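Local structure of DNA repair protein XRCC1 (Mus musculus, 3PC6) at residues 46-51 with 68-73. The protein acts, through domains that include the second BRCT domain described here, as a scaffold assembling DNA single-strand break repair complexes and binds poly-ADP-ribose chains. Residues are numbered along the deposited sequence; the frame is centred on the assembly and turned at random.
Sequences VQFVIT and SLAFVR
Val49 and Phe71 lie side by side and point the same way from neighbouring strands, the valine meeting the CD2–CE2 bond of the ring: CB of Val49 is 3.6 Å from CD2 of Phe71, and both methyls also touch that CD2–CE2 side. With CG1 anti to the backbone N, CG2 of Val49 sits beside its own N and reaches CD2 of Leu69 at 4.0 Å. The same leucine methyl packs on Val46, 3.6 Å from its CG1, so one branch of Leu69 bridges two valines. On the sheet face opposite Val49 and Phe71, the Phe48 ring has CG2 of Val72 at its edge near the ring plane, while CB of Ala70 approaches CD2 obliquely at 3.9 Å. Ile50 crosses Val72 at a slant, CD1 against CB.

Strands 48-51 and 70-72 run parallel, their directions 24° apart, and helix 59-65 links them in a beta-alpha-beta crossover of the four-stranded parallel BRCT sheet. Leu63 of that helix packs on Leu69 and Phe71, whereas Trp76 of helix 75-83 lies against Phe48 and Ile50 on the opposite face. The backbone ladder shows the alternation expected of parallel strands: Val49 uses both its N and O, donating to Ala70 O in a nearly straight bond and accepting from Val72 N, with Gln47 O and Thr51 N continuing the pattern. A water donates to both Gln47 O and Ser68 O, giving Gln47 O a second donor beside Ala70 N.

Beyond the last strand pair, Arg73 bends at chi2 (-57°), which places its CD. Its NH1 donates to Thr51 O at 2.8 Å. The oxygen lies nearly in the guanidinium plane, but the donor stands 55° out of the carbonyl plane. NH1 also donates a hydrogen bond to Gln53 O.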
ATOM      1  N   VAL B  46       6.098  -4.222 -15.062  1.00 24.94           N
ATOM      2  CA  VAL B  46       4.968  -3.293 -15.150  1.00 23.13           C
ATOM      3  C   VAL B  46       3.987  -3.661 -16.279  1.00 19.81           C
ATOM      4  O   VAL B  46       4.395  -3.942 -17.406  1.00 19.22           O
ATOM      5  CB  VAL B  46       5.447  -1.832 -15.318  1.00 17.76           C
ATOM      6  CG1 VAL B  46       4.258  -0.884 -15.527  1.00 19.61           C
ATOM      7  CG2 VAL B  46       6.276  -1.407 -14.107  1.00 17.32           C
ATOM      8  N   GLN B  47       2.695  -3.661 -15.954  1.00 18.16           N
ATOM      9  CA  GLN B  47       1.647  -3.938 -16.916  1.00 18.87           C
ATOM     10  C   GLN B  47       0.704  -2.746 -17.130  1.00 18.95           C
ATOM     11  O   GLN B  47       0.207  -2.540 -18.243  1.00 14.81           O
ATOM     12  CB  GLN B  47       0.868  -5.180 -16.483  1.00 22.19           C
ATOM     13  CG  GLN B  47       1.752  -6.420 -16.366  1.00 36.51           C
ATOM     14  CD  GLN B  47       1.080  -7.563 -15.620  1.00 40.11           C
ATOM     15  OE1 GLN B  47       0.344  -7.342 -14.664  1.00 28.42           O
ATOM     16  NE2 GLN B  47       1.338  -8.792 -16.056  1.00 50.24           N
ATOM     17  N   PHE B  48       0.468  -1.970 -16.069  1.00 15.96           N
ATOM     18  CA  PHE B  48      -0.430  -0.819 -16.117  1.00 14.57           C
ATOM     19  C   PHE B  48       0.250   0.444 -15.605  1.00 15.52           C
ATOM     20  O   PHE B  48       0.731   0.486 -14.480  1.00 16.43           O
ATOM     21  CB  PHE B  48      -1.700  -1.077 -15.295  1.00 14.01           C
ATOM     22  CG  PHE B  48      -2.442  -2.291 -15.739  1.00 15.28           C
ATOM     23  CD1 PHE B  48      -2.232  -3.509 -15.118  1.00 18.57           C
ATOM     24  CD2 PHE B  48      -3.298  -2.231 -16.837  1.00 15.28           C
ATOM     25  CE1 PHE B  48      -2.890  -4.655 -15.558  1.00 24.71           C
ATOM     26  CE2 PHE B  48      -3.968  -3.375 -17.283  1.00 27.86           C
ATOM     27  CZ  PHE B  48      -3.757  -4.588 -16.646  1.00 23.72           C
ATOM     28  N   VAL B  49       0.284   1.458 -16.457  1.00 12.60           N
ATOM     29  CA  VAL B  49       0.766   2.791 -16.096  1.00 10.37           C
ATOM     30  C   VAL B  49      -0.456   3.672 -15.846  1.00 12.52           C
ATOM     31  O   VAL B  49      -1.255   3.914 -16.762  1.00 13.76           O
ATOM     32  CB  VAL B  49       1.617   3.368 -17.238  1.00 13.83           C
ATOM     33  CG1 VAL B  49       2.039   4.807 -16.941  1.00 14.90           C
ATOM     34  CG2 VAL B  49       2.834   2.473 -17.481  1.00 19.11           C
ATOM     35  N   ILE B  50      -0.628   4.105 -14.602  1.00 11.19           N
ATOM     36  CA  ILE B  50      -1.768   4.935 -14.223  1.00 12.86           C
ATOM     37  C   ILE B  50      -1.352   6.393 -14.255  1.00 15.74           C
ATOM     38  O   ILE B  50      -0.371   6.769 -13.618  1.00 12.16           O
ATOM     39  CB  ILE B  50      -2.276   4.603 -12.811  1.00 14.77           C
ATOM     40  CG1 ILE B  50      -2.504   3.096 -12.652  1.00 18.04           C
ATOM     41  CG2 ILE B  50      -3.524   5.420 -12.489  1.00 11.33           C
ATOM     42  CD1 ILE B  50      -3.507   2.471 -13.638  1.00 13.42           C
ATOM     43  N   THR B  51      -2.079   7.206 -15.014  1.00 13.53           N
ATOM     44  CA  THR B  51      -1.711   8.608 -15.194  1.00 13.90           C
ATOM     45  C   THR B  51      -2.923   9.536 -15.291  1.00 14.15           C
ATOM     46  O   THR B  51      -3.893   9.225 -15.975  1.00 15.67           O
ATOM     47  CB  THR B  51      -0.829   8.806 -16.445  1.00 12.91           C
ATOM     48  OG1 THR B  51      -0.648  10.207 -16.690  1.00 17.13           O
ATOM     49  CG2 THR B  51      -1.461   8.155 -17.677  1.00 14.64           C
ATOM     50  N   SER B  68       3.810  -4.718 -23.922  1.00 21.96           N
ATOM     51  CA  SER B  68       2.514  -5.104 -23.355  1.00 25.90           C
ATOM     52  C   SER B  68       1.859  -4.013 -22.488  1.00 18.83           C
ATOM     53  O   SER B  68       0.736  -4.175 -22.022  1.00 20.64           O
ATOM     54  CB  SER B  68       2.642  -6.399 -22.552  1.00 27.16           C
ATOM     55  OG  SER B  68       3.425  -6.204 -21.391  1.00 38.41           O
ATOM     56  N   LEU B  69       2.563  -2.910 -22.274  1.00 18.77           N
ATOM     57  CA  LEU B  69       2.087  -1.850 -21.380  1.00 14.21           C
ATOM     58  C   LEU B  69       0.709  -1.333 -21.764  1.00 19.57           C
ATOM     59  O   LEU B  69       0.399  -1.173 -22.948  1.00 20.08           O
ATOM     60  CB  LEU B  69       3.064  -0.666 -21.400  1.00 15.07           C
ATOM     61  CG  LEU B  69       4.361  -0.757 -20.609  1.00 22.09           C
ATOM     62  CD1 LEU B  69       5.191   0.501 -20.844  1.00 16.39           C
ATOM     63  CD2 LEU B  69       4.051  -0.931 -19.115  1.00 20.72           C
ATOM     64  N   ALA B  70      -0.107  -1.061 -20.754  1.00 13.90           N
ATOM     65  CA  ALA B  70      -1.380  -0.377 -20.944  1.00 16.01           C
ATOM     66  C   ALA B  70      -1.357   0.907 -20.131  1.00 20.57           C
ATOM     67  O   ALA B  70      -0.925   0.903 -18.978  1.00 15.37           O
ATOM     68  CB  ALA B  70      -2.519  -1.250 -20.482  1.00 13.57           C
ATOM     69  N   PHE B  71      -1.829   1.995 -20.730  1.00 14.55           N
ATOM     70  CA  PHE B  71      -1.875   3.295 -20.052  1.00 15.54           C
ATOM     71  C   PHE B  71      -3.323   3.618 -19.715  1.00 12.78           C
ATOM     72  O   PHE B  71      -4.196   3.544 -20.591  1.00 15.50           O
ATOM     73  CB  PHE B  71      -1.258   4.360 -20.965  1.00 13.77           C
ATOM     74  CG  PHE B  71       0.160   4.036 -21.365  1.00 13.65           C
ATOM     75  CD1 PHE B  71       0.420   3.201 -22.432  1.00 17.33           C
ATOM     76  CD2 PHE B  71       1.228   4.521 -20.620  1.00 17.68           C
ATOM     77  CE1 PHE B  71       1.722   2.881 -22.780  1.00 20.35           C
ATOM     78  CE2 PHE B  71       2.532   4.197 -20.955  1.00 16.03           C
ATOM     79  CZ  PHE B  71       2.774   3.374 -22.037  1.00 17.15           C
ATOM     80  N   VAL B  72      -3.584   3.953 -18.452  1.00 12.07           N
ATOM     81  CA  VAL B  72      -4.960   4.035 -17.958  1.00 13.61           C
ATOM     82  C   VAL B  72      -5.174   5.199 -16.996  1.00 14.72           C
ATOM     83  O   VAL B  72      -4.267   5.555 -16.245  1.00 12.44           O
ATOM     84  CB  VAL B  72      -5.335   2.757 -17.194  1.00 14.89           C
ATOM     85  CG1 VAL B  72      -6.855   2.649 -17.039  1.00 12.01           C
ATOM     86  CG2 VAL B  72      -4.759   1.538 -17.876  1.00 16.15           C
ATOM     87  N   ARG B  73      -6.383   5.766 -17.014  1.00  9.36           N
ATOM     88  CA  ARG B  73      -6.789   6.822 -16.075  1.00 15.13           C
ATOM     89  C   ARG B  73      -7.073   6.275 -14.669  1.00 14.92           C
ATOM     90  O   ARG B  73      -7.551   5.160 -14.518  1.00 12.19           O
ATOM     91  CB  ARG B  73      -8.041   7.542 -16.597  1.00 15.62           C
ATOM     92  CG  ARG B  73      -7.811   8.340 -17.909  1.00 12.78           C
ATOM     93  CD  ARG B  73      -6.695   9.346 -17.704  1.00 15.63           C
ATOM     94  NE  ARG B  73      -6.512  10.241 -18.846  1.00 20.86           N
ATOM     95  CZ  ARG B  73      -5.417  10.961 -19.050  1.00 21.40           C
ATOM     96  NH1 ARG B  73      -4.406  10.879 -18.192  1.00 17.96           N
ATOM     97  NH2 ARG B  73      -5.322  11.752 -20.118  1.00 27.26           N
TER
HETATM   98  O   HOH W   1      -0.718  -4.554 -19.722  1.00 22.74           O